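Local coordinates for protein putative (Helicobacter pylori J99, PDB 4R7K) that is of unknown function but belongs to the SRPBCC superfamily of helix-grip folds, whose members commonly bind hydrophobic ligands between sheet and long helix, at residues Asn173-Leu176 with Asn177-Ala181; Glu157-Gly161 with Val162-Ala166; Arg65-Ser68 with His69-Lys72; Leu55-Asn58 with Lys59-His63; Arg32-Lys35 with Lys36-Pro39. All coordinates share one frame; numbering follows the deposited sequence.

Contact 1 of 5, residues Asn173-Leu176 with Asn177-Ala181; sequences NAML and NGHQA
The N-terminal turn of the long C-terminal helix 174-190 opens at the N-cap residue Asn-173, which caps the helix with both its carbonyl and its side chain. The carbonyl O takes the N-H of Asn-177, with Asn-177 N to Asn-173 O at 3.2 Å. The side chain reaches forward over the first turn: with CG anti to the backbone N (chi1 -174°), Asn-173 OD1 accepts from Leu-176 N at 3.0 Å. That N-H points almost straight at the oxygen (171°), yet the donor stands well above the amide plane instead of on a lone pair. The next rungs are regular, with Gly-178 N to Ala-174 O at 2.9 Å.

One turn apart, Met-175 (a selenomethionine) and His-179 lie side by side and point the same way. Bends at chi2 and chi3 fold the selenium chain over, so that CE of Met-175 comes obliquely to within 3.5 Å of NE2 of His-179. In a helix-grip fold the long helix packs across an antiparallel sheet, and this pair faces it: Met-175 rests on strands 44-53 and 150-160, while the ring of His-179 stacks with that of His-139. Asn-48 ND2 binds both Leu-176 O and Gln-180 OE1, tying the same helix to strand 44-53. Another side of the helix meets a copy of the protein, where Asn-177 ND2 bonds to Asn-177 OD1 of the second subunit.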
# COMPACT_ATOMS: atom_id res chain seq x y z
N ASN A 173 -0.55 5.70 -3.33
CA ASN A 173 0.35 6.83 -3.22
C ASN A 173 1.69 6.37 -2.69
O ASN A 173 1.85 6.10 -1.50
CB ASN A 173 -0.31 7.90 -2.36
CG ASN A 173 0.48 9.17 -2.31
OD1 ASN A 173 1.72 9.16 -2.35
ND2 ASN A 173 -0.24 10.30 -2.23
N ALA A 174 2.66 6.26 -3.59
CA ALA A 174 4.00 5.74 -3.27
C ALA A 174 4.73 6.54 -2.19
O ALA A 174 5.26 5.95 -1.24
CB ALA A 174 4.84 5.65 -4.53
N MSE A 175 4.75 7.85 -2.36
CA MSE A 175 5.38 8.75 -1.42
C MSE A 175 4.76 8.67 -0.04
O MSE A 175 5.47 8.64 0.98
CB MSE A 175 5.24 10.18 -1.91
CG MSE A 175 5.98 10.50 -3.20
SE MSE A 175 7.91 10.11 -3.05
CE MSE A 175 8.24 11.33 -1.52
N LEU A 176 3.42 8.67 0.02
CA LEU A 176 2.73 8.58 1.31
C LEU A 176 3.11 7.31 2.13
O LEU A 176 3.38 7.36 3.33
CB LEU A 176 1.21 8.58 1.07
CG LEU A 176 0.30 8.55 2.29
CD1 LEU A 176 0.33 9.92 2.94
CD2 LEU A 176 -1.12 8.17 1.97
N ASN A 177 3.13 6.17 1.43
CA ASN A 177 3.41 4.92 2.05
C ASN A 177 4.89 4.78 2.39
O ASN A 177 5.20 4.22 3.43
CB ASN A 177 2.89 3.78 1.16
CG ASN A 177 1.36 3.68 1.21
OD1 ASN A 177 0.67 3.96 0.23
ND2 ASN A 177 0.84 3.41 2.38
N GLY A 178 5.77 5.29 1.53
CA GLY A 178 7.21 5.27 1.80
C GLY A 178 7.54 6.13 3.02
O GLY A 178 8.29 5.72 3.90
N HIS A 179 6.98 7.32 3.08
CA HIS A 179 7.26 8.18 4.22
C HIS A 179 6.68 7.66 5.51
O HIS A 179 7.29 7.81 6.60
CB HIS A 179 6.81 9.58 3.92
CG HIS A 179 7.77 10.31 3.03
ND1 HIS A 179 7.73 11.67 2.87
CD2 HIS A 179 8.87 9.87 2.37
CE1 HIS A 179 8.70 12.04 2.05
NE2 HIS A 179 9.42 10.97 1.75
N GLN A 180 5.54 6.98 5.41
CA GLN A 180 4.98 6.35 6.61
C GLN A 180 5.95 5.31 7.11
O GLN A 180 6.09 5.11 8.34
CB GLN A 180 3.65 5.70 6.31
CG GLN A 180 2.89 5.35 7.57
CD GLN A 180 2.45 6.58 8.37
OE1 GLN A 180 2.20 7.67 7.83
NE2 GLN A 180 2.29 6.38 9.67
N ALA A 181 6.54 4.56 6.18
CA ALA A 181 7.52 3.53 6.56
C ALA A 181 8.75 4.15 7.23
O ALA A 181 9.34 3.54 8.13
CB ALA A 181 7.94 2.69 5.35

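Contact 2 of 5, residues Glu157-Gly161 with Val162-Ala166; sequences ESQSG and VPAKA
Gln-159, on the last part of strand 150-160, meets Ala-164 of the following helix through its CB, with Gln-159 CB 3.6 Å from Ala-164 CB. From there CG stands anti to the carbonyl carbon (chi1 -53°), and the extended chain carries the amide off the strand, toward helix 174-190 and leaning back to Glu-157. Of the two amide atoms, Gln-159 OE1 still brushes the methyl, 3.9 Å from Ala-164 CB, and accepts a hydrogen bond from Asn-44 ND2. Gln-159 NE2 turns the other way and donates to Glu-157 OE1 at 2.7 Å, nearly straight. The carboxylate oxygen lies in the amide plane, but NE2 comes to it from above the carboxylate plane. With both amide atoms engaged, this buried group is held against rotation.

Gly-161, at the N-cap, makes the turn from strand to helix with positive phi (130°), a backbone shape suited to a residue without a side chain. Gly-161 O accepts two weak bonds, from Ala-164 N at 3.1 Å and from Lys-165 N at 3.3 Å. Pro-163 fits in the first turn, where an N-H is not needed, Pro-163 CD lying 3.4 Å from Gly-161 C. Strand 150-160 runs between strands 44-53 and 136-146, with Glu-157 and Gln-159 under helix 174-190, while the start of helix 162-169 lies beside Asp-43 and touches Gly-102 of the third subunit.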
# COMPACT_ATOMS: atom_id res chain seq x y z
N GLU A 157 6.69 16.80 2.49
CA GLU A 157 7.54 17.04 1.34
C GLU A 157 6.72 17.70 0.23
O GLU A 157 5.58 17.28 -0.07
CB GLU A 157 8.15 15.72 0.80
CG GLU A 157 9.07 15.91 -0.40
CD GLU A 157 9.90 14.65 -0.75
OE1 GLU A 157 10.03 14.37 -1.95
OE2 GLU A 157 10.40 13.94 0.15
N SER A 158 7.36 18.67 -0.40
CA SER A 158 6.81 19.42 -1.52
C SER A 158 7.74 19.13 -2.70
O SER A 158 8.97 19.23 -2.56
CB SER A 158 6.81 20.92 -1.15
OG SER A 158 6.29 21.74 -2.20
N GLN A 159 7.17 18.83 -3.86
CA GLN A 159 7.92 18.39 -5.01
C GLN A 159 7.54 19.18 -6.27
O GLN A 159 6.35 19.50 -6.49
CB GLN A 159 7.64 16.91 -5.29
CG GLN A 159 7.83 15.96 -4.13
CD GLN A 159 7.54 14.49 -4.50
OE1 GLN A 159 6.64 14.20 -5.28
NE2 GLN A 159 8.31 13.57 -3.93
N SER A 160 8.54 19.45 -7.09
CA SER A 160 8.33 20.15 -8.35
C SER A 160 9.00 19.42 -9.52
O SER A 160 10.13 18.94 -9.41
CB SER A 160 8.88 21.58 -8.27
OG SER A 160 8.15 22.32 -7.30
N GLY A 161 8.31 19.40 -10.65
CA GLY A 161 8.83 18.77 -11.86
C GLY A 161 7.79 17.84 -12.43
O GLY A 161 6.80 17.50 -11.75
N VAL A 162 8.02 17.42 -13.67
CA VAL A 162 7.07 16.54 -14.35
C VAL A 162 6.90 15.20 -13.63
O VAL A 162 5.80 14.70 -13.57
CB VAL A 162 7.42 16.35 -15.84
CG1 VAL A 162 6.56 15.25 -16.46
CG2 VAL A 162 7.20 17.64 -16.61
N PRO A 163 7.98 14.63 -13.05
CA PRO A 163 7.75 13.37 -12.35
C PRO A 163 6.88 13.53 -11.09
O PRO A 163 6.24 12.57 -10.69
CB PRO A 163 9.16 12.92 -11.97
CG PRO A 163 10.06 13.57 -12.98
CD PRO A 163 9.42 14.91 -13.21
N ALA A 164 6.89 14.72 -10.48
CA ALA A 164 6.07 14.97 -9.30
C ALA A 164 4.61 14.99 -9.68
O ALA A 164 3.75 14.50 -8.94
CB ALA A 164 6.50 16.27 -8.62
N LYS A 165 4.31 15.53 -10.85
CA LYS A 165 2.94 15.50 -11.32
C LYS A 165 2.48 14.03 -11.43
O LYS A 165 1.36 13.71 -11.06
CB LYS A 165 2.81 16.19 -12.66
CG LYS A 165 3.13 17.67 -12.64
CD LYS A 165 2.89 18.27 -14.02
CE LYS A 165 3.40 19.71 -14.10
NZ LYS A 165 3.05 20.33 -15.42
N ALA A 166 3.35 13.15 -11.92
CA ALA A 166 3.01 11.73 -12.02
C ALA A 166 2.87 11.11 -10.63
O ALA A 166 1.93 10.35 -10.39
CB ALA A 166 4.05 10.97 -12.81

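Contact 3 of 5, residues Arg65-Ser68 with His69-Lys72; sequences RDAS and HWEK
Ala-67 packs flat against the indole of Trp-70, the closely fitted half of this turn between helices 57-65 and 70-73. Ala-67 CA lies 3.6 Å from the centroid of the Trp-70 five-membered ring and only 8° off the normal, a CH-pi contact, and Ala-67 CB sits over the middle of the indole, 3.8 Å from Trp-70 CE2. Outside the turn, rings of Trp-182, Trp-123 and Phe-98 surround the same indole, and Trp-70 NE1 donates to Leu-64 O.

The other half is polar and partly hydrated. A straight backbone bond, His-69 N to Asp-66 O at 3.0 Å, closes the turn and sets the imidazole beside Asp-66. The two side chains cross at about a right angle, with Asp-66 CB 3.5 Å from His-69 CD2. Between their ends a water bridges, donating to Asp-66 OD2 at 2.8 Å and lying at the ring edge, in plane, 3.1 Å from His-69 NE2. A second water links Ala-67 O to Glu-71 N. Farther out, the exposed Lys-72 merely runs its chain past Ser-68 O.

Asp-66 makes an Asx turn, Asp-66 OD1 accepting from Ser-68 N at 3.0 Å. Ser-68 OG (chi1 70°) donates to Asp-66 OD1 at 2.7 Å from the same face of the carboxylate, and Thr-88 OG1 binds it too. His-69 ND1 meets Tyr-189 OH. Carboxylate and imidazole are thus held at both ends, which should fix their rotation.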
# COMPACT_ATOMS: atom_id res chain seq x y z
N ARG A 65 18.82 12.80 12.50
CA ARG A 65 20.00 13.58 12.08
C ARG A 65 21.22 12.74 11.66
O ARG A 65 21.98 13.15 10.78
CB ARG A 65 20.50 14.47 13.22
CG ARG A 65 19.63 15.65 13.57
CD ARG A 65 20.41 16.47 14.60
NE ARG A 65 21.59 17.12 14.00
CZ ARG A 65 22.55 17.76 14.67
NH1 ARG A 65 22.54 17.81 16.00
NH2 ARG A 65 23.54 18.35 14.00
N ASP A 66 21.47 11.63 12.34
CA ASP A 66 22.62 10.82 11.95
C ASP A 66 22.15 9.85 10.88
O ASP A 66 21.64 8.76 11.15
CB ASP A 66 23.26 10.14 13.14
CG ASP A 66 24.51 9.35 12.75
OD1 ASP A 66 24.74 9.06 11.56
OD2 ASP A 66 25.22 8.98 13.65
N ALA A 67 22.35 10.26 9.64
CA ALA A 67 21.90 9.52 8.49
C ALA A 67 22.48 8.12 8.36
O ALA A 67 21.98 7.35 7.56
CB ALA A 67 22.16 10.33 7.22
N SER A 68 23.53 7.79 9.11
CA SER A 68 24.07 6.43 9.08
C SER A 68 23.04 5.42 9.62
O SER A 68 23.11 4.25 9.30
CB SER A 68 25.41 6.31 9.85
OG SER A 68 25.22 6.45 11.25
N HIS A 69 22.08 5.87 10.42
CA HIS A 69 21.03 4.97 10.95
C HIS A 69 19.90 4.65 9.98
O HIS A 69 19.22 3.64 10.14
CB HIS A 69 20.40 5.59 12.19
CG HIS A 69 21.36 5.79 13.32
ND1 HIS A 69 21.80 4.77 14.12
CD2 HIS A 69 21.97 6.91 13.78
CE1 HIS A 69 22.65 5.24 15.01
NE2 HIS A 69 22.75 6.54 14.83
N TRP A 70 19.69 5.53 9.00
CA TRP A 70 18.57 5.41 8.06
C TRP A 70 18.44 4.03 7.44
O TRP A 70 17.36 3.41 7.45
CB TRP A 70 18.72 6.46 6.95
CG TRP A 70 18.52 7.87 7.39
CD1 TRP A 70 18.40 8.34 8.68
CD2 TRP A 70 18.57 9.04 6.55
NE1 TRP A 70 18.30 9.71 8.67
CE2 TRP A 70 18.41 10.16 7.39
CE3 TRP A 70 18.71 9.23 5.17
CZ2 TRP A 70 18.38 11.45 6.89
CZ3 TRP A 70 18.69 10.50 4.68
CH2 TRP A 70 18.52 11.61 5.55
N GLU A 71 19.54 3.54 6.91
CA GLU A 71 19.55 2.24 6.24
C GLU A 71 19.17 1.10 7.17
O GLU A 71 18.65 0.07 6.75
CB GLU A 71 20.93 2.00 5.61
CG GLU A 71 20.93 0.80 4.68
CD GLU A 71 22.25 0.58 3.98
OE1 GLU A 71 22.24 -0.18 2.99
OE2 GLU A 71 23.27 1.17 4.39
N LYS A 72 19.42 1.30 8.45
CA LYS A 72 19.17 0.26 9.43
C LYS A 72 17.71 0.16 9.83
O LYS A 72 17.27 -0.89 10.25
CB LYS A 72 20.07 0.52 10.63
CG LYS A 72 21.54 0.59 10.21
CD LYS A 72 22.46 0.94 11.35
CE LYS A 72 23.89 0.55 10.98
NZ LYS A 72 24.83 0.98 12.03
O HOH W 1 24.67 8.38 16.34
O HOH W 2 21.86 5.14 6.08

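Contact 4 of 5, residues Leu55-Asn58 with Lys59-His63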
# COMPACT_ATOMS: atom_id res chain seq x y z
N LEU A 55 8.29 7.72 23.93
CA LEU A 55 9.41 7.80 22.99
C LEU A 55 10.33 8.95 23.44
O LEU A 55 9.83 10.00 23.82
CB LEU A 55 8.85 8.12 21.61
CG LEU A 55 9.76 7.99 20.40
CD1 LEU A 55 10.39 6.61 20.38
CD2 LEU A 55 8.95 8.27 19.14
N ASP A 56 11.64 8.75 23.39
CA ASP A 56 12.57 9.79 23.81
C ASP A 56 12.91 10.77 22.67
O ASP A 56 13.40 10.38 21.60
CB ASP A 56 13.88 9.17 24.34
CG ASP A 56 14.77 10.23 24.92
OD1 ASP A 56 14.37 10.79 25.96
OD2 ASP A 56 15.81 10.54 24.32
N PHE A 57 12.64 12.05 22.90
CA PHE A 57 12.93 13.09 21.92
C PHE A 57 14.37 13.04 21.44
O PHE A 57 14.61 12.99 20.25
CB PHE A 57 12.63 14.47 22.51
CG PHE A 57 13.05 15.64 21.64
CD1 PHE A 57 12.22 16.09 20.62
CD2 PHE A 57 14.21 16.33 21.91
CE1 PHE A 57 12.59 17.18 19.85
CE2 PHE A 57 14.60 17.42 21.13
CZ PHE A 57 13.79 17.85 20.11
N ASN A 58 15.32 13.07 22.37
CA ASN A 58 16.74 13.08 22.00
C ASN A 58 17.14 11.93 21.09
O ASN A 58 17.89 12.11 20.13
CB ASN A 58 17.61 13.16 23.25
CG ASN A 58 17.73 14.59 23.76
OD1 ASN A 58 17.74 15.55 22.97
ND2 ASN A 58 17.83 14.74 25.06
N LYS A 59 16.62 10.75 21.39
CA LYS A 59 16.95 9.57 20.62
C LYS A 59 16.40 9.67 19.20
O LYS A 59 17.04 9.30 18.24
CB LYS A 59 16.44 8.31 21.36
CG LYS A 59 16.97 6.97 20.88
CD LYS A 59 18.50 6.87 20.81
CE LYS A 59 19.20 7.02 22.14
NZ LYS A 59 20.68 6.88 22.00
N VAL A 60 15.20 10.20 19.07
CA VAL A 60 14.60 10.36 17.75
C VAL A 60 15.42 11.33 16.91
O VAL A 60 15.74 11.05 15.75
CB VAL A 60 13.13 10.81 17.88
CG1 VAL A 60 12.57 11.21 16.52
CG2 VAL A 60 12.30 9.71 18.51
N VAL A 61 15.81 12.45 17.52
CA VAL A 61 16.61 13.45 16.80
C VAL A 61 17.93 12.81 16.33
O VAL A 61 18.37 12.96 15.19
CB VAL A 61 16.84 14.69 17.69
CG1 VAL A 61 17.82 15.65 17.05
CG2 VAL A 61 15.54 15.41 17.97
N GLN A 62 18.55 12.04 17.22
CA GLN A 62 19.78 11.40 16.88
C GLN A 62 19.62 10.48 15.70
O GLN A 62 20.45 10.48 14.79
CB GLN A 62 20.25 10.60 18.07
CG GLN A 62 21.52 9.86 17.79
CD GLN A 62 21.91 8.97 18.93
OE1 GLN A 62 21.18 8.83 19.92
NE2 GLN A 62 23.06 8.34 18.79
N HIS A 63 18.56 9.68 15.70
CA HIS A 63 18.38 8.71 14.62
C HIS A 63 17.88 9.30 13.32
O HIS A 63 17.96 8.64 12.27
CB HIS A 63 17.49 7.55 15.04
CG HIS A 63 18.09 6.71 16.11
ND1 HIS A 63 17.33 6.11 17.09
CD2 HIS A 63 19.37 6.36 16.36
CE1 HIS A 63 18.12 5.43 17.90
NE2 HIS A 63 19.37 5.57 17.48
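A chi1 of 173° swings the Phe-57 ring away from its own N, and Val-61 has CG2 turned to the side of its own N, anti to the carbonyl carbon; together these torsions set the methyl over the ring. Val-61 CG2 is 3.9 Å from the Phe-57 centroid and 17° off the normal, a CH-pi contact displaced toward the rim, with Phe-57 CZ nearest to Val-61 CG2 at 3.7 Å. Leu-114 touches both residues from strand 103-114. On the neighbouring side of the turn Leu-55 meets Val-60 at about a right angle, Leu-55 CG lying 3.6 Å from Val-60 CG2, and both also rest on Ser-190 of helix 174-190.

On the solvent side of the turn, the exposed Asp-56 bonds twice: Asp-56 OD2 accepts from Lys-59 N at 3.0 Å, met on the anti side and 26° out of the carboxylate plane, while Asp-56 O accepts from Val-60 N at 3.1 Å. The amine of Lys-59 goes elsewhere: two bends in its chain bring Lys-59 NZ to Gln-62 OE1 at 2.9 Å. Asp-56 is the N-cap of helix 57-65, and the apolar pair of Leu-55, just before the cap, and Val-60, four residues after Asp-56, is a hydrophobic staple, a common way of starting a helix.

Contact 5 of 5, residues Arg32-Lys35 with Lys36-Pro39; sequences RWPK and KWIP
Trp-33 and Pro-39 form the apolar centre of this loop, the proline laid over one face of the indole. Pro-39 CD sits 3.4 Å from the centroid of the Trp-33 five-membered ring and 2° off its normal, a close CH-pi contact, while Pro-39 CG reaches Trp-33 CE2 at 3.5 Å. Trp-33 CB points at residues 36-39, and with CG anti to the carbonyl carbon (chi1 -61°) one indole face is presented to Pro-39. Around this pair the packing is looser: Trp-37 crosses Trp-33 at about a right angle, Trp-37 CB lying 4.0 Å from Trp-33 CE3, and Ile-38 CG1 lies 4.1 Å from Trp-33 CB. Pro-34 touches the edge of the second indole, Pro-34 CG to Trp-37 CD1 at 3.9 Å.

The backbone that joins them is a short 3-10 turn. Trp-37 N donates to Pro-34 O at 2.9 Å, from above the carbonyl plane, and a weak bond follows from Ile-38 N to Lys-35 O at 3.4 Å. At the polar edge Lys-35 and Lys-36 extend outward, Lys-36 making a long, weak ion pair with Glu-136.

The loop connects strands 27-29 and 44-53 and lies against the sheet: Trp-33 touches Gln-156 and Ser-158 of strand 150-160 and Phe-45 of strand 44-53, Trp-37 stacks on Tyr-138 of strand 136-146, and Pro-39 O accepts from Arg-150 NH1 of the second subunit.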
# COMPACT_ATOMS: atom_id res chain seq x y z
N ARG A 32 8.00 25.62 8.56
CA ARG A 32 8.22 26.93 7.89
C ARG A 32 8.69 26.65 6.46
O ARG A 32 9.76 26.10 6.26
CB ARG A 32 9.25 27.76 8.62
CG ARG A 32 8.96 28.00 10.09
CD ARG A 32 9.98 28.94 10.73
NE ARG A 32 9.60 29.22 12.12
CZ ARG A 32 10.31 28.93 13.21
NH1 ARG A 32 11.54 28.41 13.13
NH2 ARG A 32 9.80 29.24 14.40
N TRP A 33 7.88 27.00 5.46
CA TRP A 33 8.23 26.71 4.05
C TRP A 33 8.81 27.90 3.29
O TRP A 33 8.25 28.99 3.35
CB TRP A 33 6.97 26.29 3.24
CG TRP A 33 6.31 25.06 3.74
CD1 TRP A 33 5.32 25.01 4.63
CD2 TRP A 33 6.61 23.68 3.39
NE1 TRP A 33 4.96 23.70 4.89
CE2 TRP A 33 5.77 22.87 4.16
CE3 TRP A 33 7.54 23.08 2.56
CZ2 TRP A 33 5.79 21.49 4.07
CZ3 TRP A 33 7.56 21.72 2.46
CH2 TRP A 33 6.71 20.93 3.22
N PRO A 34 9.89 27.68 2.54
CA PRO A 34 10.30 28.76 1.67
C PRO A 34 9.16 28.98 0.67
O PRO A 34 8.41 28.04 0.36
CB PRO A 34 11.59 28.23 1.01
CG PRO A 34 12.05 27.13 1.90
CD PRO A 34 10.82 26.54 2.50
N LYS A 35 9.02 30.21 0.17
CA LYS A 35 7.94 30.61 -0.72
C LYS A 35 7.74 29.64 -1.89
O LYS A 35 6.62 29.25 -2.21
CB LYS A 35 8.22 31.99 -1.29
CG LYS A 35 7.10 32.53 -2.15
CD LYS A 35 7.56 33.76 -2.90
CE LYS A 35 6.43 34.32 -3.72
NZ LYS A 35 6.93 35.51 -4.44
N LYS A 36 8.84 29.27 -2.49
CA LYS A 36 8.89 28.36 -3.63
C LYS A 36 8.27 26.97 -3.40
O LYS A 36 7.85 26.32 -4.35
CB LYS A 36 10.38 28.22 -3.98
CG LYS A 36 10.73 27.16 -4.97
CD LYS A 36 12.21 27.25 -5.30
CE LYS A 36 12.59 26.14 -6.26
NZ LYS A 36 14.04 26.14 -6.59
N TRP A 37 8.23 26.53 -2.15
CA TRP A 37 7.81 25.17 -1.79
C TRP A 37 6.47 25.06 -1.08
O TRP A 37 6.05 23.93 -0.75
CB TRP A 37 8.88 24.55 -0.90
CG TRP A 37 10.18 24.41 -1.61
CD1 TRP A 37 11.32 25.11 -1.38
CD2 TRP A 37 10.45 23.57 -2.74
NE1 TRP A 37 12.29 24.74 -2.27
CE2 TRP A 37 11.79 23.80 -3.12
CE3 TRP A 37 9.70 22.64 -3.45
CZ2 TRP A 37 12.39 23.12 -4.18
CZ3 TRP A 37 10.32 21.93 -4.49
CH2 TRP A 37 11.63 22.19 -4.86
N ILE A 38 5.83 26.20 -0.84
CA ILE A 38 4.53 26.25 -0.12
C ILE A 38 3.55 25.19 -0.64
O ILE A 38 3.30 25.08 -1.81
CB ILE A 38 3.91 27.66 -0.18
CG1 ILE A 38 4.74 28.62 0.67
CG2 ILE A 38 2.48 27.67 0.37
CD1 ILE A 38 4.34 30.05 0.51
N PRO A 39 3.03 24.37 0.26
CA PRO A 39 2.11 23.32 -0.09
C PRO A 39 0.93 23.86 -0.88
O PRO A 39 0.32 24.89 -0.52
CB PRO A 39 1.72 22.74 1.28
CG PRO A 39 2.97 22.95 2.11
CD PRO A 39 3.48 24.28 1.66

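How the contacts relate
Contact 1 is the most buried, while the other four mix buried and exposed residues. Contacts 1 and 2 meet on one face of the sheet, where Met-175 CE lies 3.3 Å from Gln-159 NE2. Contact 5 joins contact 2 from the other face: Ser-158 OG probably bonds to Trp-37 O at 2.6 Å, the alternation of strand 150-160 sending its side chains both ways. Contact 4 lies on helix 57-65 and contact 3 on the turn that leads from it into helix 70-73; they touch through His-63 and His-69, across the chain's centre from contacts 2 and 5. Side-chain caps start the helices of contacts 1 and 4, a glycine that of contact 2; proline-indole packing marks contact 5, and bridging waters contact 3.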